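PDB 5ZB9: DNA damage response protein Rtt109, putative from Neosartorya fumigata, which probably transfers the acetyl group of acetyl-CoA to lysine side chains of histones, acting on histone H3. Local coordinates for residues Val172-Leu177 with Pro233-Ser238; Ala203-Ile208 with Leu319-Asn324. One frame throughout, in Å; residues are numbered along the deposited sequence.

Overall arrangement
Both contacts are buried, and their centres lie about 6 Å apart in one mixed sheet and the helix beside it. Contact 2 is the sheet itself: strands 202-208 and 317-324 run antiparallel, tied by four backbone hydrogen bonds. Contact 1 covers one face of that sheet, setting the end of helix 162-177 against the short strand 235-236, which pairs parallel with 202-208. The two meet where the R234 carbonyl probably accepts a bond from A205 N and where I173 packs on L319. Side chains carry contact 1, through an indole-carboxylate bond, a weak arginine-carbonyl bond and a few apolar touches; contact 2 is mainly backbone pairing with apolar packing on both faces.

Contact 1 of 2, residues Val172-Leu177 with Pro233-Ser238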
ATOM      1  N   VAL A 172      -5.844  -9.986  -0.597  1.00 19.96           N
ATOM      2  CA  VAL A 172      -4.418  -9.856  -0.315  1.00 21.09           C
ATOM      3  C   VAL A 172      -4.210  -9.485   1.152  1.00 22.50           C
ATOM      4  O   VAL A 172      -3.345 -10.030   1.845  1.00 24.04           O
ATOM      5  CB  VAL A 172      -3.757  -8.779  -1.201  1.00 20.03           C
ATOM      6  CG1 VAL A 172      -2.371  -8.428  -0.683  1.00 13.63           C
ATOM      7  CG2 VAL A 172      -3.707  -9.229  -2.660  1.00 18.62           C
ATOM      8  N   ILE A 173      -5.024  -8.543   1.607  1.00 20.54           N
ATOM      9  CA  ILE A 173      -4.943  -7.996   2.954  1.00 20.48           C
ATOM     10  C   ILE A 173      -5.464  -8.967   4.030  1.00 22.08           C
ATOM     11  O   ILE A 173      -4.915  -9.029   5.130  1.00 18.72           O
ATOM     12  CB  ILE A 173      -5.719  -6.647   3.000  1.00 23.29           C
ATOM     13  CG1 ILE A 173      -4.906  -5.580   2.265  1.00 22.31           C
ATOM     14  CG2 ILE A 173      -6.047  -6.205   4.426  1.00 13.46           C
ATOM     15  CD1 ILE A 173      -3.486  -5.480   2.750  1.00 24.84           C
ATOM     16  N   ASP A 174      -6.500  -9.739   3.700  1.00 22.12           N
ATOM     17  CA  ASP A 174      -7.190 -10.576   4.693  1.00 21.83           C
ATOM     18  C   ASP A 174      -6.259 -11.469   5.539  1.00 21.56           C
ATOM     19  O   ASP A 174      -6.374 -11.470   6.761  1.00 23.56           O
ATOM     20  CB  ASP A 174      -8.261 -11.437   4.007  1.00 19.28           C
ATOM     21  CG  ASP A 174      -9.314 -11.956   4.979  1.00 22.53           C
ATOM     22  OD1 ASP A 174      -9.763 -11.186   5.851  1.00 25.73           O
ATOM     23  OD2 ASP A 174      -9.701 -13.135   4.874  1.00 24.31           O
ATOM     24  N   PRO A 175      -5.325 -12.218   4.910  1.00 25.75           N
ATOM     25  CA  PRO A 175      -4.470 -13.070   5.751  1.00 21.59           C
ATOM     26  C   PRO A 175      -3.495 -12.284   6.624  1.00 24.86           C
ATOM     27  O   PRO A 175      -3.110 -12.762   7.694  1.00 29.44           O
ATOM     28  CB  PRO A 175      -3.707 -13.922   4.731  1.00 19.75           C
ATOM     29  CG  PRO A 175      -4.512 -13.855   3.493  1.00 20.28           C
ATOM     30  CD  PRO A 175      -5.088 -12.476   3.480  1.00 22.56           C
ATOM     31  N   ILE A 176      -3.091 -11.100   6.179  1.00 21.56           N
ATOM     32  CA  ILE A 176      -2.252 -10.257   7.017  1.00 25.94           C
ATOM     33  C   ILE A 176      -3.052  -9.832   8.231  1.00 28.10           C
ATOM     34  O   ILE A 176      -2.592  -9.954   9.368  1.00 28.89           O
ATOM     35  CB  ILE A 176      -1.759  -9.011   6.285  1.00 22.48           C
ATOM     36  CG1 ILE A 176      -1.082  -9.399   4.978  1.00 25.06           C
ATOM     37  CG2 ILE A 176      -0.809  -8.223   7.168  1.00 16.76           C
ATOM     38  CD1 ILE A 176      -0.471  -8.230   4.250  1.00 25.23           C
ATOM     39  N   LEU A 177      -4.258  -9.337   7.958  1.00 26.15           N
ATOM     40  CA  LEU A 177      -5.200  -8.901   8.978  1.00 22.57           C
ATOM     41  C   LEU A 177      -5.391  -9.972  10.048  1.00 26.82           C
ATOM     42  O   LEU A 177      -5.370  -9.683  11.239  1.00 25.59           O
ATOM     43  CB  LEU A 177      -6.547  -8.546   8.328  1.00 18.32           C
ATOM     44  CG  LEU A 177      -7.811  -8.441   9.197  1.00 19.50           C
ATOM     45  CD1 LEU A 177      -7.769  -7.259  10.145  1.00 15.38           C
ATOM     46  CD2 LEU A 177      -9.053  -8.377   8.321  1.00 18.46           C
ATOM     47  N   PRO A 233     -15.855  -7.451  14.587  1.00 25.24           N
ATOM     48  CA  PRO A 233     -15.670  -7.539  13.133  1.00 27.10           C
ATOM     49  C   PRO A 233     -14.230  -7.225  12.739  1.00 25.06           C
ATOM     50  O   PRO A 233     -13.552  -6.446  13.418  1.00 20.99           O
ATOM     51  CB  PRO A 233     -16.645  -6.488  12.582  1.00 28.32           C
ATOM     52  CG  PRO A 233     -16.779  -5.487  13.698  1.00 29.56           C
ATOM     53  CD  PRO A 233     -16.645  -6.267  14.981  1.00 27.56           C
ATOM     54  N   ARG A 234     -13.759  -7.854  11.668  1.00 25.91           N
ATOM     55  CA  ARG A 234     -12.409  -7.608  11.186  1.00 21.07           C
ATOM     56  C   ARG A 234     -12.440  -6.685   9.963  1.00 23.69           C
ATOM     57  O   ARG A 234     -11.432  -6.064   9.624  1.00 21.70           O
ATOM     58  CB  ARG A 234     -11.709  -8.926  10.854  1.00 27.16           C
ATOM     59  CG  ARG A 234     -11.858 -10.027  11.911  1.00 30.17           C
ATOM     60  CD  ARG A 234     -11.363  -9.604  13.297  1.00 29.04           C
ATOM     61  NE  ARG A 234     -10.016  -9.035  13.297  1.00 23.98           N
ATOM     62  CZ  ARG A 234      -8.902  -9.756  13.274  1.00 24.55           C
ATOM     63  NH1 ARG A 234      -8.975 -11.073  13.233  1.00 29.20           N
ATOM     64  NH2 ARG A 234      -7.716  -9.167  13.283  1.00 22.26           N
ATOM     65  N   TRP A 235     -13.599  -6.604   9.304  1.00 19.11           N
ATOM     66  CA  TRP A 235     -13.805  -5.666   8.198  1.00 19.78           C
ATOM     67  C   TRP A 235     -14.900  -4.660   8.532  1.00 22.72           C
ATOM     68  O   TRP A 235     -15.999  -5.030   8.946  1.00 23.70           O
ATOM     69  CB  TRP A 235     -14.147  -6.411   6.907  1.00 16.84           C
ATOM     70  CG  TRP A 235     -12.970  -7.163   6.375  1.00 20.85           C
ATOM     71  CD1 TRP A 235     -12.585  -8.424   6.715  1.00 18.71           C
ATOM     72  CD2 TRP A 235     -12.001  -6.687   5.432  1.00 16.57           C
ATOM     73  NE1 TRP A 235     -11.441  -8.770   6.037  1.00 21.34           N
ATOM     74  CE2 TRP A 235     -11.066  -7.721   5.240  1.00 19.44           C
ATOM     75  CE3 TRP A 235     -11.842  -5.491   4.726  1.00 21.72           C
ATOM     76  CZ2 TRP A 235      -9.982  -7.598   4.370  1.00 19.60           C
ATOM     77  CZ3 TRP A 235     -10.761  -5.367   3.860  1.00 20.47           C
ATOM     78  CH2 TRP A 235      -9.847  -6.414   3.693  1.00 22.19           C
ATOM     79  N   LEU A 236     -14.589  -3.383   8.356  1.00 21.18           N
ATOM     80  CA  LEU A 236     -15.538  -2.318   8.646  1.00 19.63           C
ATOM     81  C   LEU A 236     -15.646  -1.387   7.458  1.00 23.07           C
ATOM     82  O   LEU A 236     -14.640  -1.053   6.835  1.00 20.14           O
ATOM     83  CB  LEU A 236     -15.114  -1.531   9.882  1.00 19.36           C
ATOM     84  CG  LEU A 236     -15.279  -2.226  11.227  1.00 22.43           C
ATOM     85  CD1 LEU A 236     -14.728  -1.360  12.337  1.00 18.15           C
ATOM     86  CD2 LEU A 236     -16.736  -2.525  11.462  1.00 20.91           C
ATOM     87  N   ASN A 237     -16.868  -0.967   7.151  1.00 25.19           N
ATOM     88  CA  ASN A 237     -17.097   0.014   6.101  1.00 20.54           C
ATOM     89  C   ASN A 237     -17.018   1.431   6.659  1.00 21.68           C
ATOM     90  O   ASN A 237     -18.031   2.104   6.799  1.00 28.82           O
ATOM     91  CB  ASN A 237     -18.456  -0.231   5.431  1.00 16.56           C
ATOM     92  CG  ASN A 237     -18.779   0.791   4.343  1.00 23.60           C
ATOM     93  OD1 ASN A 237     -19.947   1.099   4.101  1.00 24.70           O
ATOM     94  ND2 ASN A 237     -17.749   1.327   3.692  1.00 17.25           N
ATOM     95  N   SER A 238     -15.814   1.886   6.978  1.00 23.07           N
ATOM     96  CA  SER A 238     -15.631   3.264   7.420  1.00 25.81           C
ATOM     97  C   SER A 238     -14.174   3.702   7.336  1.00 24.55           C
ATOM     98  O   SER A 238     -13.302   2.926   6.957  1.00 26.76           O
ATOM     99  CB  SER A 238     -16.149   3.440   8.853  1.00 30.38           C
ATOM    100  OG  SER A 238     -15.599   2.461   9.714  1.00 31.31           O
TER
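W235 reaches across to the last turns of helix 162-177 and meets L177, D174 and I173. From CB the side chain leads through CG, set anti to the carbonyl carbon and beside the backbone N (chi1 -70°), to CD1, which comes within 3.9 Å of L177 CD2. At the next atom, NE1, the indole N-H gives a nearly straight hydrogen bond to D174 OD1, 2.9 Å long with 165° at the hydrogen. OD1 lies in the ring plane, at the edge of the indole, whereas NE1 approaches from 38° above the plane of the carboxylate. On the far benzo side, CH2 touches I173 CG2 at 3.9 Å. L177 CD2 lies obliquely against the pyrrole part, closest to NE1 at 3.3 Å, so the indole has an aliphatic neighbour as well as its polar one. The carboxylate has further partners: OD1 also forms a salt bridge with R178, and OD2 a hydrogen bond with T224, so donors hold both oxygens, which probably helps settle the buried charge and fix the carboxylate's rotation. R234 also packs on L177. Its chain bends at chi2 and chi3, and NH2 gives only a weak bond, 3.2 Å long, to L177 O near the end of the helix; L177 CG lies over one guanidinium face, toward the rim. NH2 has other acceptors in the carbonyls of A203 and Y180. R171, just before this turn, and R113 both contact CoA in another structure of this protein, and D174 has its side chain about 6 Å from that of R171. The contact is thus helix-on-sheet packing in the Rtt109 acetyltransferase domain, beside its CoA site.

Contact 2 of 2, residues Ala203-Ile208 with Leu319-Asn324; sequences ATAFLI and LWLVIN
A203-I208 and L319-N324 run antiparallel, their axes 4.7 Å apart at closest approach and 165° between directions, with F206-W320 and T204-V322 as hydrogen-bonded pairs and A203-I323, A205-L321 and L207-L319 as non-hydrogen-bonded ones. F206 N reaches W320 O at 2.7 Å, and W320 N returns a bond to F206 O; T204 and V322 exchange a second such pair. On the face that carries F206, W320 and V322, the phenyl ring has CG anti to its carbonyl carbon (chi1 -60°), and its CE1 meets V322 CG2 obliquely at 4.0 Å. W320 O sits at the edge of that ring, in its plane. The six-membered part of the indole lies beside the next strand: CE3 is 3.9 Å from F206 CB, and I208 CG1 comes to the edge at CZ3. Beyond the pair, W320 NE1 bonds to the acetyl oxygen of the acetylated lysine at position 264. These two strands are neighbours in the mixed sheet of the acetyltransferase domain, 317-324 lying between 133-140 and 202-208. The opposite face turns toward helix 162-177. There L321 CD1 touches A205 CB at 4.2 Å and A203 CB at the same distance, I323 CG1 lies 3.9 Å from A203 CB, and L319 CD1 meets L207 CD1 at 4.0 Å. L321 also packs on I176 of that helix.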
ATOM      1  N   ALA A 203      -5.610  -5.910  15.088  1.00 26.90           N
ATOM      2  CA  ALA A 203      -5.837  -5.226  13.817  1.00 23.92           C
ATOM      3  C   ALA A 203      -7.276  -5.298  13.325  1.00 26.87           C
ATOM      4  O   ALA A 203      -8.002  -6.257  13.600  1.00 26.43           O
ATOM      5  CB  ALA A 203      -4.911  -5.792  12.751  1.00 23.11           C
ATOM      6  N   THR A 204      -7.663  -4.272  12.571  1.00 25.02           N
ATOM      7  CA  THR A 204      -8.939  -4.230  11.865  1.00 22.72           C
ATOM      8  C   THR A 204      -8.689  -3.677  10.458  1.00 21.99           C
ATOM      9  O   THR A 204      -7.785  -2.854  10.258  1.00 19.48           O
ATOM     10  CB  THR A 204      -9.987  -3.352  12.617  1.00 25.90           C
ATOM     11  OG1 THR A 204     -10.130  -3.820  13.965  1.00 32.13           O
ATOM     12  CG2 THR A 204     -11.363  -3.391  11.927  1.00 18.25           C
ATOM     13  N   ALA A 205      -9.471  -4.138   9.485  1.00 20.88           N
ATOM     14  CA  ALA A 205      -9.380  -3.629   8.118  1.00 16.16           C
ATOM     15  C   ALA A 205     -10.560  -2.714   7.820  1.00 21.23           C
ATOM     16  O   ALA A 205     -11.708  -3.037   8.156  1.00 22.27           O
ATOM     17  CB  ALA A 205      -9.328  -4.777   7.122  1.00 14.58           C
ATOM     18  N   PHE A 206     -10.276  -1.574   7.197  1.00 18.57           N
ATOM     19  CA  PHE A 206     -11.305  -0.580   6.876  1.00 17.07           C
ATOM     20  C   PHE A 206     -11.389  -0.365   5.372  1.00 21.54           C
ATOM     21  O   PHE A 206     -10.363  -0.217   4.698  1.00 18.28           O
ATOM     22  CB  PHE A 206     -11.014   0.753   7.578  1.00 19.89           C
ATOM     23  CG  PHE A 206     -10.969   0.657   9.086  1.00 22.48           C
ATOM     24  CD1 PHE A 206      -9.808   0.261   9.737  1.00 17.91           C
ATOM     25  CD2 PHE A 206     -12.086   0.972   9.850  1.00 24.27           C
ATOM     26  CE1 PHE A 206      -9.766   0.175  11.116  1.00 26.49           C
ATOM     27  CE2 PHE A 206     -12.054   0.888  11.239  1.00 25.87           C
ATOM     28  CZ  PHE A 206     -10.894   0.490  11.876  1.00 24.71           C
ATOM     29  N   LEU A 207     -12.610  -0.355   4.846  1.00 19.74           N
ATOM     30  CA  LEU A 207     -12.816  -0.195   3.419  1.00 16.57           C
ATOM     31  C   LEU A 207     -13.902   0.824   3.133  1.00 18.56           C
ATOM     32  O   LEU A 207     -14.973   0.785   3.733  1.00 19.37           O
ATOM     33  CB  LEU A 207     -13.179  -1.533   2.769  1.00 14.47           C
ATOM     34  CG  LEU A 207     -13.525  -1.422   1.280  1.00 16.18           C
ATOM     35  CD1 LEU A 207     -12.283  -1.090   0.461  1.00 14.40           C
ATOM     36  CD2 LEU A 207     -14.237  -2.671   0.745  1.00 11.36           C
ATOM     37  N   ILE A 208     -13.616   1.740   2.215  1.00 19.15           N
ATOM     38  CA  ILE A 208     -14.618   2.674   1.727  1.00 19.08           C
ATOM     39  C   ILE A 208     -14.638   2.684   0.200  1.00 20.96           C
ATOM     40  O   ILE A 208     -13.605   2.842  -0.448  1.00 21.77           O
ATOM     41  CB  ILE A 208     -14.367   4.098   2.244  1.00 20.76           C
ATOM     42  CG1 ILE A 208     -14.818   4.219   3.700  1.00 20.25           C
ATOM     43  CG2 ILE A 208     -15.123   5.117   1.402  1.00 18.81           C
ATOM     44  CD1 ILE A 208     -14.740   5.644   4.220  1.00 23.16           C
ATOM     45  N   LEU A 319      -8.532   1.419   1.045  1.00 18.19           N
ATOM     46  CA  LEU A 319      -8.328   0.407   2.064  1.00 16.58           C
ATOM     47  C   LEU A 319      -7.288   0.828   3.111  1.00 19.94           C
ATOM     48  O   LEU A 319      -6.205   1.309   2.772  1.00 17.60           O
ATOM     49  CB  LEU A 319      -7.913  -0.894   1.395  1.00 15.63           C
ATOM     50  CG  LEU A 319      -7.859  -2.134   2.265  1.00 22.40           C
ATOM     51  CD1 LEU A 319      -9.256  -2.430   2.740  1.00 31.20           C
ATOM     52  CD2 LEU A 319      -7.354  -3.292   1.456  1.00 25.38           C
ATOM     53  N   TRP A 320      -7.633   0.662   4.384  1.00 18.77           N
ATOM     54  CA  TRP A 320      -6.688   0.892   5.465  1.00 17.21           C
ATOM     55  C   TRP A 320      -6.699  -0.309   6.392  1.00 20.25           C
ATOM     56  O   TRP A 320      -7.732  -0.649   6.969  1.00 21.33           O
ATOM     57  CB  TRP A 320      -7.020   2.170   6.250  1.00 15.80           C
ATOM     58  CG  TRP A 320      -7.226   3.360   5.375  1.00 20.21           C
ATOM     59  CD1 TRP A 320      -6.268   4.218   4.913  1.00 21.15           C
ATOM     60  CD2 TRP A 320      -8.469   3.818   4.832  1.00 15.84           C
ATOM     61  NE1 TRP A 320      -6.839   5.183   4.125  1.00 18.48           N
ATOM     62  CE2 TRP A 320      -8.188   4.961   4.057  1.00 15.34           C
ATOM     63  CE3 TRP A 320      -9.791   3.372   4.927  1.00 15.92           C
ATOM     64  CZ2 TRP A 320      -9.183   5.666   3.376  1.00 17.27           C
ATOM     65  CZ3 TRP A 320     -10.782   4.077   4.255  1.00 17.12           C
ATOM     66  CH2 TRP A 320     -10.470   5.211   3.489  1.00 16.07           C
ATOM     67  N   LEU A 321      -5.557  -0.973   6.504  1.00 15.53           N
ATOM     68  CA  LEU A 321      -5.390  -2.000   7.509  1.00 17.90           C
ATOM     69  C   LEU A 321      -4.656  -1.375   8.681  1.00 19.68           C
ATOM     70  O   LEU A 321      -3.496  -0.975   8.548  1.00 20.19           O
ATOM     71  CB  LEU A 321      -4.620  -3.197   6.953  1.00 16.49           C
ATOM     72  CG  LEU A 321      -4.185  -4.221   8.003  1.00 17.74           C
ATOM     73  CD1 LEU A 321      -5.402  -4.898   8.644  1.00 16.55           C
ATOM     74  CD2 LEU A 321      -3.243  -5.238   7.386  1.00 13.23           C
ATOM     75  N   VAL A 322      -5.332  -1.251   9.817  1.00 16.38           N
ATOM     76  CA  VAL A 322      -4.714  -0.589  10.966  1.00 19.48           C
ATOM     77  C   VAL A 322      -4.319  -1.601  12.038  1.00 26.87           C
ATOM     78  O   VAL A 322      -5.172  -2.308  12.602  1.00 21.58           O
ATOM     79  CB  VAL A 322      -5.642   0.480  11.585  1.00 21.96           C
ATOM     80  CG1 VAL A 322      -4.958   1.165  12.759  1.00 18.92           C
ATOM     81  CG2 VAL A 322      -6.049   1.503  10.532  1.00 21.47           C
ATOM     82  N   ILE A 323      -3.016  -1.657  12.306  1.00 21.35           N
ATOM     83  CA  ILE A 323      -2.440  -2.614  13.243  1.00 27.55           C
ATOM     84  C   ILE A 323      -2.009  -1.938  14.544  1.00 28.85           C
ATOM     85  O   ILE A 323      -1.186  -1.021  14.540  1.00 25.99           O
ATOM     86  CB  ILE A 323      -1.229  -3.339  12.619  1.00 27.29           C
ATOM     87  CG1 ILE A 323      -1.677  -4.180  11.420  1.00 25.44           C
ATOM     88  CG2 ILE A 323      -0.508  -4.194  13.664  1.00 25.95           C
ATOM     89  CD1 ILE A 323      -0.543  -4.712  10.572  1.00 26.95           C
ATOM     90  N   ASN A 324      -2.569  -2.392  15.660  1.00 29.69           N
ATOM     91  CA  ASN A 324      -2.196  -1.843  16.958  1.00 35.61           C
ATOM     92  C   ASN A 324      -1.332  -2.833  17.713  1.00 32.95           C
ATOM     93  O   ASN A 324      -1.806  -3.889  18.129  1.00 38.30           O
ATOM     94  CB  ASN A 324      -3.437  -1.470  17.771  1.00 31.51           C
ATOM     95  CG  ASN A 324      -4.240  -0.361  17.118  1.00 35.13           C
ATOM     96  OD1 ASN A 324      -3.796   0.782  17.063  1.00 36.21           O
ATOM     97  ND2 ASN A 324      -5.423  -0.695  16.606  1.00 36.08           N
TER